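Local coordinates for exopolyphosphatase (Cytophaga hutchinsonii, PDB 3MDQ), which probably hydrolyses inorganic polyphosphate from the chain end, releasing orthophosphate, as a member of the Ppx/GppA phosphatase family, at residues E116-G121 and E144-N149; Q123-M128 and S295-K300; H131-M136 and Q206-S211. One frame throughout, in Å; residues are numbered along the deposited sequence. Where two conformers were deposited one is given.

In the fold
All three contacts lie within the half of the molecule built on the six-stranded mixed sheet, their centres about 8 to 10 Å apart. Interactions 1 and 2 share helix 111-125: 116-121 packs against strand 143-148, while the helix end and the loop after it meet 295-300, where strand 291-295 leads into helix 299-309. Interaction 3 joins strands 133-138 and 206-210 within that sheet, and strand 143-148 of interaction 1 flanks 133-138 on its other side. Along the chain, interaction 1 crosses both others, and interaction 3 is nested inside the loop closed by interaction 2. One helix-covered sheet thus gathers distant parts of the chain, consistent with the actin-like ATPase clan.

Interaction 1: residues E116-G121 and E144-N149; sequences ELIFRG and EFIIGN
Phe-119 of helix 111-125 meets Ile-146 and Gly-148 of strand 143-148 and Asn-149 just beyond it. Its CB lies 3.8 Å from Ile-146 CG2, and chi1 (-158°), with CG anti to the backbone N, sets Phe-119 CG against the same methyl. The two side chains slide by each other in opposite directions. Ile-146 CG2 sits over one face of the ring, offset toward the rim where CG and CD1 lie. It makes a CH-pi contact there, 3.8 Å from the centroid of the Phe-119 ring and 23° off the normal. Farther out, Phe-119 CZ comes within 3.6 Å of Gly-148 C. On the edge, near the ring plane, Phe-119 CE2 approaches Asn-149 O at 3.5 Å, a carbonyl that also accepts a hydrogen bond from Gln-123 NE2. Gly-148 matters for this fit, because a CB at that position would run into Phe-119 CE2.

One residue earlier on the helix, Ile-118 extends CD1 across the side chain of Glu-144 at about a right angle, ending 3.5 Å from Glu-144 OE1. The glutamate is bent at its second torsion, and its other oxygen, OE2, is hydrogen-bonded to Ser-142 and Ser-158. OE1 lies close to Glu-114 OE2, and a sulfate ion bound near the Glu-144 side chain may mark a pocket. Between the two main contacts, Ile-118 CG2 and Ile-146 CD1 touch loosely at 4.4 Å.

The axes of helix segment 116-121 and strand segment 144-148 come within 8.7 Å, with a crossing angle of -58°. This is the packing of a helix on one face of the mixed sheet of an alpha/beta domain, consistent with the actin-like ATPase fold to which the Ppx/GppA family belongs.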
loop_
_atom_site.group_PDB
_atom_site.type_symbol
_atom_site.label_atom_id
_atom_site.label_comp_id
_atom_site.label_asym_id
_atom_site.label_seq_id
_atom_site.Cartn_x
_atom_site.Cartn_y
_atom_site.Cartn_z
ATOM N N GLU A 116 6.817 -9.940 0.921
ATOM C CA GLU A 116 8.279 -10.020 0.722
ATOM C C GLU A 116 8.779 -8.880 -0.148
ATOM O O GLU A 116 9.834 -8.266 0.111
ATOM C CB GLU A 116 8.665 -11.373 0.137
ATOM C CG GLU A 116 8.396 -12.507 1.078
ATOM C CD GLU A 116 8.463 -13.857 0.413
ATOM O OE1 GLU A 116 8.601 -13.964 -0.820
ATOM O OE2 GLU A 116 8.310 -14.842 1.157
ATOM N N LEU A 117 8.073 -8.632 -1.251
ATOM C CA LEU A 117 8.512 -7.625 -2.199
ATOM C C LEU A 117 8.378 -6.238 -1.591
ATOM O O LEU A 117 9.276 -5.409 -1.739
ATOM C CB LEU A 117 7.723 -7.746 -3.505
ATOM C CG LEU A 117 7.952 -8.992 -4.320
ATOM C CD1 LEU A 117 6.833 -9.130 -5.362
ATOM C CD2 LEU A 117 9.342 -8.949 -5.010
ATOM N N ILE A 118 7.279 -5.973 -0.898
ATOM C CA ILE A 118 7.126 -4.704 -0.180
ATOM C C ILE A 118 8.329 -4.488 0.750
ATOM O O ILE A 118 8.923 -3.393 0.779
ATOM C CB ILE A 118 5.829 -4.645 0.618
ATOM C CG1 ILE A 118 4.649 -4.527 -0.361
ATOM C CG2 ILE A 118 5.864 -3.478 1.628
ATOM C CD1 ILE A 118 3.295 -4.906 0.243
ATOM N N PHE A 119 8.675 -5.509 1.522
ATOM C CA PHE A 119 9.780 -5.341 2.486
ATOM C C PHE A 119 11.118 -5.066 1.806
ATOM O O PHE A 119 11.940 -4.298 2.348
ATOM C CB PHE A 119 9.897 -6.514 3.458
ATOM C CG PHE A 119 10.619 -6.185 4.736
ATOM C CD1 PHE A 119 10.051 -5.339 5.683
ATOM C CD2 PHE A 119 11.858 -6.710 4.986
ATOM C CE1 PHE A 119 10.690 -5.059 6.876
ATOM C CE2 PHE A 119 12.502 -6.451 6.216
ATOM C CZ PHE A 119 11.930 -5.643 7.120
ATOM N N ARG A 120 11.347 -5.631 0.617
ATOM C CA ARG A 120 12.572 -5.274 -0.116
ATOM C C ARG A 120 12.598 -3.780 -0.430
ATOM O O ARG A 120 13.665 -3.167 -0.371
ATOM C CB ARG A 120 12.698 -6.088 -1.409
ATOM C CG ARG A 120 13.875 -5.706 -2.264
ATOM C CD ARG A 120 15.195 -6.099 -1.590
ATOM N NE ARG A 120 16.380 -5.643 -2.323
ATOM C CZ ARG A 120 16.951 -4.454 -2.199
ATOM N NH1 ARG A 120 16.458 -3.515 -1.409
ATOM N NH2 ARG A 120 18.036 -4.195 -2.921
ATOM N N GLY A 121 11.454 -3.193 -0.759
ATOM C CA GLY A 121 11.392 -1.743 -0.966
ATOM C C GLY A 121 11.649 -0.958 0.315
ATOM O O GLY A 121 12.431 0.012 0.326
ATOM N N GLU A 144 -0.395 -6.066 4.474
ATOM C CA GLU A 144 0.761 -6.945 4.674
ATOM C C GLU A 144 1.558 -6.472 5.892
ATOM O O GLU A 144 1.770 -5.272 6.057
ATOM C CB GLU A 144 1.687 -6.964 3.463
ATOM C CG GLU A 144 1.181 -7.742 2.255
ATOM C CD GLU A 144 0.000 -7.110 1.604
ATOM O OE1 GLU A 144 0.110 -5.968 1.150
ATOM O OE2 GLU A 144 -1.069 -7.781 1.533
ATOM N N PHE A 145 1.981 -7.431 6.695
ATOM C CA PHE A 145 2.826 -7.195 7.833
ATOM C C PHE A 145 4.089 -8.010 7.677
ATOM O O PHE A 145 4.018 -9.202 7.296
ATOM C CB PHE A 145 2.144 -7.621 9.107
ATOM C CG PHE A 145 0.936 -6.800 9.479
ATOM C CD1 PHE A 145 1.075 -5.618 10.151
ATOM C CD2 PHE A 145 -0.332 -7.255 9.175
ATOM C CE1 PHE A 145 -0.035 -4.870 10.489
ATOM C CE2 PHE A 145 -1.432 -6.523 9.538
ATOM C CZ PHE A 145 -1.294 -5.348 10.198
ATOM N N ILE A 146 5.239 -7.381 7.927
ATOM C CA ILE A 146 6.523 -8.047 7.834
ATOM C C ILE A 146 7.387 -7.697 9.051
ATOM O O ILE A 146 7.485 -6.499 9.405
ATOM C CB ILE A 146 7.314 -7.652 6.564
ATOM C CG1 ILE A 146 6.462 -7.724 5.292
ATOM C CG2 ILE A 146 8.595 -8.513 6.433
ATOM C CD1 ILE A 146 5.869 -6.409 4.884
ATOM N N ILE A 147 7.999 -8.699 9.698
ATOM C CA ILE A 147 8.943 -8.461 10.765
ATOM C C ILE A 147 10.326 -8.797 10.252
ATOM O O ILE A 147 10.516 -9.881 9.760
ATOM C CB ILE A 147 8.614 -9.242 12.027
ATOM C CG1 ILE A 147 7.267 -8.816 12.605
ATOM C CG2 ILE A 147 9.739 -9.106 13.083
ATOM C CD1 ILE A 147 6.746 -9.656 13.759
ATOM N N GLY A 148 11.246 -7.840 10.318
ATOM C CA GLY A 148 12.592 -8.071 9.828
ATOM C C GLY A 148 13.530 -6.939 10.119
ATOM O O GLY A 148 13.265 -6.071 10.962
ATOM N N ASN A 149 14.661 -6.941 9.409
ATOM C CA ASN A 149 15.703 -5.909 9.572
ATOM C C ASN A 149 16.386 -5.700 8.255
ATOM O O ASN A 149 15.815 -6.022 7.244
ATOM C CB ASN A 149 16.668 -6.302 10.703
ATOM C CG ASN A 149 17.354 -7.637 10.446
ATOM O OD1 ASN A 149 17.548 -8.054 9.314
ATOM N ND2 ASN A 149 17.754 -8.302 11.524
#

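Interaction 2: residues Q123-M128 and S295-K300; sequences QQAVPM and STYSLK
Ala-125, in the last turn of helix 111-125, rests its methyl against both Ser-295 and Tyr-297. The CB of Ala-125 lies 3.3 Å from Ser-295 OG and 3.7 Å from Tyr-297 CG, and it approaches the aromatic ring obliquely, near the root of the side chain. Tyr-297 holds CG anti to its own carbonyl carbon (chi1 -72°), which brings the start of the ring up to the helix end. Farther along the ring the neighbour is Gln-124, whose CG lies in the ring plane at the edge, 4.0 Å from Tyr-297 CE2. The glutamine chain bends at its second torsion, which turns CD. Its amide is nearly coplanar with the ring, the two planes 10° apart. Its OE1 accepts a hydrogen bond from Arg-120, so the amide is tied back to its own helix.

Ser-295 places OG anti to the backbone N, beside the carbonyl carbon (chi1 165°). Ser-295 OG donates to Tyr-297 O at 2.8 Å, in the carbonyl plane and on a lone pair, and so closes the chain on itself just where strand 291-295 ends. Ser-295 CB meets the last apolar group of the contact, Val-126 CG2, at 3.8 Å. Val-126 is the first residue to leave helical geometry. Beyond the ring, Tyr-297 OH is hydrogen-bonded to a bound glycerol, probably from the crystallisation liquor.

The two segments thus meet by van der Waals packing, while Ser-295 OG, Gln-124 OE1 and Tyr-297 OH turn to Tyr-297 O, Arg-120 and the glycerol. The helix end has a polar tie as well, from Ala-125 O to Thr-235 OG1, and the apolar methyl of Ala-125 lies against a turn that Ser-295 holds through its own hydroxyl.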
loop_
_atom_site.group_PDB
_atom_site.type_symbol
_atom_site.label_atom_id
_atom_site.label_comp_id
_atom_site.label_asym_id
_atom_site.label_seq_id
_atom_site.Cartn_x
_atom_site.Cartn_y
_atom_site.Cartn_z
ATOM N N GLN A 123 13.381 -1.942 2.883
ATOM C CA GLN A 123 14.811 -2.097 3.195
ATOM C C GLN A 123 15.637 -1.050 2.430
ATOM O O GLN A 123 16.648 -0.543 2.948
ATOM C CB GLN A 123 15.321 -3.497 2.848
ATOM C CG GLN A 123 14.888 -4.535 3.811
ATOM C CD GLN A 123 15.231 -5.949 3.366
ATOM O OE1 GLN A 123 15.158 -6.262 2.178
ATOM N NE2 GLN A 123 15.536 -6.832 4.339
ATOM N N GLN A 124 15.266 -0.752 1.181
ATOM C CA GLN A 124 15.986 0.265 0.401
ATOM C C GLN A 124 15.694 1.696 0.902
ATOM O O GLN A 124 16.570 2.556 0.832
ATOM C CB GLN A 124 15.623 0.165 -1.083
ATOM C CG GLN A 124 16.622 0.823 -1.969
ATOM C CD GLN A 124 17.957 0.051 -2.008
ATOM O OE1 GLN A 124 18.037 -1.159 -1.706
ATOM N NE2 GLN A 124 19.023 0.762 -2.412
ATOM N N ALA A 125 14.501 1.937 1.426
ATOM C CA ALA A 125 14.083 3.254 1.847
ATOM C C ALA A 125 14.497 3.629 3.261
ATOM O O ALA A 125 14.667 4.825 3.549
ATOM C CB ALA A 125 12.589 3.346 1.756
ATOM N N VAL A 126 14.571 2.652 4.156
ATOM C CA VAL A 126 14.752 2.868 5.590
ATOM C C VAL A 126 15.910 1.979 6.054
ATOM O O VAL A 126 15.814 0.744 5.991
ATOM C CB VAL A 126 13.534 2.449 6.380
ATOM C CG1 VAL A 126 13.746 2.727 7.901
ATOM C CG2 VAL A 126 12.247 3.173 5.861
ATOM N N PRO A 127 17.024 2.580 6.483
ATOM C CA PRO A 127 18.155 1.779 6.955
ATOM C C PRO A 127 17.938 1.296 8.374
ATOM O O PRO A 127 18.104 2.065 9.323
ATOM C CB PRO A 127 19.340 2.763 6.852
ATOM C CG PRO A 127 18.709 4.098 7.038
ATOM C CD PRO A 127 17.318 4.018 6.460
HETATM N N MSE A 128 17.486 0.060 8.514
HETATM C CA MSE A 128 17.010 -0.478 9.781
HETATM C C MSE A 128 18.117 -1.015 10.647
HETATM O O MSE A 128 17.888 -1.318 11.836
HETATM C CB MSE A 128 15.988 -1.599 9.521
HETATM C CG MSE A 128 14.678 -1.074 8.955
HETATM SE SE MSE A 128 13.505 -2.536 8.482
HETATM C CE MSE A 128 14.073 -2.739 6.698
ATOM N N SER A 295 7.900 4.801 5.209
ATOM C CA SER A 295 8.700 4.505 4.026
ATOM C C SER A 295 7.962 5.010 2.791
ATOM O O SER A 295 6.831 4.614 2.576
ATOM C CB SER A 295 8.958 2.992 3.890
ATOM O OG SER A 295 9.423 2.653 2.584
ATOM N N THR A 296 8.626 5.815 1.973
ATOM C CA THR A 296 7.991 6.252 0.712
ATOM C C THR A 296 8.077 5.198 -0.381
ATOM O O THR A 296 7.464 5.376 -1.425
ATOM C CB THR A 296 8.547 7.568 0.197
ATOM O OG1 THR A 296 9.895 7.370 -0.220
ATOM C CG2 THR A 296 8.481 8.664 1.293
ATOM N N TYR A 297 8.818 4.121 -0.134
ATOM C CA TYR A 297 8.892 2.952 -1.048
ATOM C C TYR A 297 7.952 1.870 -0.584
ATOM O O TYR A 297 7.781 1.638 0.621
ATOM C CB TYR A 297 10.298 2.373 -1.061
ATOM C CG TYR A 297 11.362 3.187 -1.758
ATOM C CD1 TYR A 297 11.128 4.490 -2.213
ATOM C CD2 TYR A 297 12.621 2.653 -1.941
ATOM C CE1 TYR A 297 12.114 5.197 -2.851
ATOM C CE2 TYR A 297 13.598 3.355 -2.584
ATOM C CZ TYR A 297 13.340 4.633 -3.024
ATOM O OH TYR A 297 14.356 5.328 -3.658
ATOM N N SER A 298 7.344 1.175 -1.534
ATOM C CA SER A 298 6.426 0.102 -1.244
ATOM C C SER A 298 6.581 -0.962 -2.365
ATOM O O SER A 298 7.682 -1.207 -2.830
ATOM C CB SER A 298 5.001 0.620 -1.074
ATOM O OG SER A 298 4.510 1.256 -2.224
ATOM N N LEU A 299 5.498 -1.627 -2.749
ATOM C CA LEU A 299 5.612 -2.751 -3.665
ATOM C C LEU A 299 6.379 -2.463 -4.952
ATOM O O LEU A 299 7.238 -3.249 -5.335
ATOM C CB LEU A 299 4.220 -3.317 -4.025
ATOM C CG LEU A 299 4.187 -4.454 -5.037
ATOM C CD1 LEU A 299 4.900 -5.678 -4.503
ATOM C CD2 LEU A 299 2.702 -4.775 -5.350
ATOM N N LYS A 300 6.066 -1.362 -5.628
ATOM C CA LYS A 300 6.668 -1.114 -6.941
ATOM C C LYS A 300 8.199 -0.987 -6.849
ATOM O O LYS A 300 8.933 -1.507 -7.692
ATOM C CB LYS A 300 6.035 0.105 -7.623
ATOM C CG LYS A 300 6.279 1.446 -6.973
ATOM C CD LYS A 300 5.287 2.556 -7.417
ATOM C CE LYS A 300 5.641 3.986 -6.818
ATOM N NZ LYS A 300 5.585 3.921 -5.365
#

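Interaction 3: residues H131-M136 and Q206-S211; sequences HISLAM and QLIGCS
Leu-134 and Leu-207 lie side by side and point the same way from neighbouring strands, with Leu-134 CD2 3.9 Å from Leu-207 CD1. That one methyl, Leu-207 CD1, is the bump of this face: it leans across toward the other strand, resting 3.4 Å from Leu-134 O and filling the notch between Leu-134 and the selenomethionine Met-136, whose SE lies 4.1 Å away. The first torsion of Met-136 (63°) places its CG between the backbone N and the carbonyl carbon, 4.2 Å from Leu-207 CD1. The two side chains cross obliquely. Gly-209, the bridge partner of Met-136, brings no side chain to this face. Helix 267-286 covers these residues through Ile-280, Val-283 and Leu-284.

Strands 133-138 and 206-210 run parallel as central neighbours in the six-stranded mixed sheet, in keeping with the actin-like ATPase fold of the family. Four backbone hydrogen bonds join them: Leu-134 N to Gln-206 O, Ile-208 N to Leu-134 O, Met-136 N to Ile-208 O and Cys-210 N to Met-136 O. The first is almost straight, at 179°.

The opposite face, turned to helix 111-125, is shallower on strand 133-138, where Ser-133 and Ala-135 are small and the larger Ile-208 stands beside them. Ile-208 CD1 settles 4.0 Å from Ser-133 CB, and its CB lies 4.2 Å from Ala-135 CB. Ser-133 OG, turned anti to its carbonyl carbon, donates to His-131 O at 2.8 Å from above the carbonyl plane and also touches Gln-206 CB. An alanine here would probably leave His-131 O without this donor and the loop leading into the strand less firmly held. Gln-206 bends at chi2, and its NE2 is hydrogen-bonded to Asn-290.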
loop_
_atom_site.group_PDB
_atom_site.type_symbol
_atom_site.label_atom_id
_atom_site.label_comp_id
_atom_site.label_asym_id
_atom_site.label_seq_id
_atom_site.Cartn_x
_atom_site.Cartn_y
_atom_site.Cartn_z
ATOM N N HIS A 131 17.902 -3.453 13.804
ATOM C CA HIS A 131 16.725 -3.194 14.616
ATOM C C HIS A 131 15.541 -4.003 14.092
ATOM O O HIS A 131 15.167 -3.854 12.923
ATOM C CB HIS A 131 16.345 -1.695 14.622
ATOM C CG HIS A 131 17.437 -0.804 15.124
ATOM N ND1 HIS A 131 17.435 0.563 14.933
ATOM C CD2 HIS A 131 18.594 -1.093 15.773
ATOM C CE1 HIS A 131 18.523 1.084 15.482
ATOM N NE2 HIS A 131 19.251 0.099 15.989
ATOM N N ILE A 132 14.971 -4.844 14.948
ATOM C CA ILE A 132 13.831 -5.710 14.543
ATOM C C ILE A 132 12.614 -4.803 14.379
ATOM O O ILE A 132 12.191 -4.114 15.318
ATOM C CB ILE A 132 13.555 -6.795 15.581
ATOM C CG1 ILE A 132 14.788 -7.654 15.851
ATOM C CG2 ILE A 132 12.391 -7.695 15.144
ATOM C CD1 ILE A 132 15.372 -8.226 14.669
ATOM N N SER A 133 12.086 -4.772 13.170
ATOM C CA SER A 133 11.092 -3.793 12.802
ATOM C C SER A 133 9.847 -4.499 12.274
ATOM O O SER A 133 9.948 -5.516 11.582
ATOM C CB SER A 133 11.654 -2.874 11.714
ATOM O OG SER A 133 12.926 -2.326 12.165
ATOM N N LEU A 134 8.679 -3.908 12.559
ATOM C CA LEU A 134 7.430 -4.354 11.969
ATOM C C LEU A 134 7.066 -3.340 10.903
ATOM O O LEU A 134 6.875 -2.131 11.198
ATOM C CB LEU A 134 6.331 -4.470 13.026
ATOM C CG LEU A 134 4.928 -4.778 12.505
ATOM C CD1 LEU A 134 4.851 -6.159 11.813
ATOM C CD2 LEU A 134 3.866 -4.651 13.650
ATOM N N ALA A 135 6.954 -3.797 9.654
ATOM C CA ALA A 135 6.465 -2.962 8.572
ATOM C C ALA A 135 5.055 -3.351 8.211
ATOM O O ALA A 135 4.729 -4.536 8.208
ATOM C CB ALA A 135 7.397 -3.090 7.316
HETATM N N MSE A 136 4.235 -2.338 7.897
HETATM C CA MSE A 136 2.843 -2.566 7.520
HETATM C C MSE A 136 2.445 -1.752 6.288
HETATM O O MSE A 136 2.741 -0.554 6.194
HETATM C CB MSE A 136 1.908 -2.307 8.702
HETATM C CG MSE A 136 1.882 -0.963 9.200
HETATM SE SE MSE A 136 0.553 -0.843 10.721
HETATM C CE MSE A 136 -1.057 -1.118 9.956
ATOM N N GLN A 206 10.358 -1.331 16.498
ATOM C CA GLN A 206 10.006 -0.179 15.671
ATOM C C GLN A 206 8.870 -0.547 14.713
ATOM O O GLN A 206 8.666 -1.719 14.359
ATOM C CB GLN A 206 11.189 0.294 14.807
ATOM C CG GLN A 206 12.512 0.661 15.567
ATOM C CD GLN A 206 12.374 1.804 16.617
ATOM O OE1 GLN A 206 13.081 1.805 17.638
ATOM N NE2 GLN A 206 11.454 2.691 16.412
ATOM N N LEU A 207 8.111 0.477 14.334
ATOM C CA LEU A 207 6.991 0.360 13.402
ATOM C C LEU A 207 7.242 1.224 12.178
ATOM O O LEU A 207 7.545 2.431 12.268
ATOM C CB LEU A 207 5.637 0.752 14.073
ATOM C CG LEU A 207 4.377 0.603 13.228
ATOM C CD1 LEU A 207 4.140 -0.843 12.739
ATOM C CD2 LEU A 207 3.135 1.100 14.017
ATOM N N ILE A 208 7.127 0.624 11.003
ATOM C CA ILE A 208 7.273 1.297 9.710
ATOM C C ILE A 208 5.975 1.131 8.927
ATOM O O ILE A 208 5.393 0.029 8.934
ATOM C CB ILE A 208 8.404 0.652 8.912
ATOM C CG1 ILE A 208 9.744 0.826 9.653
ATOM C CG2 ILE A 208 8.492 1.218 7.487
ATOM C CD1 ILE A 208 10.910 -0.003 9.071
ATOM N N GLY A 209 5.493 2.201 8.293
ATOM C CA GLY A 209 4.301 2.131 7.451
ATOM C C GLY A 209 4.624 2.541 6.042
ATOM O O GLY A 209 5.466 3.424 5.824
ATOM N N CYS A 210 3.981 1.920 5.061
ATOM C CA CYS A 210 4.101 2.369 3.683
ATOM C C CYS A 210 2.734 2.328 2.968
ATOM O O CYS A 210 1.764 1.726 3.458
ATOM C CB CYS A 210 5.190 1.621 2.921
ATOM S SG CYS A 210 4.967 -0.157 2.885
ATOM N N SER A 211 2.767 2.949 1.791
ATOM C CA SER A 211 1.673 3.100 0.846
ATOM C C SER A 211 0.783 4.270 1.185
ATOM O O SER A 211 1.157 5.103 2.036
ATOM C CB SER A 211 0.946 1.780 0.651
ATOM O OG SER A 211 1.694 0.992 -0.247
#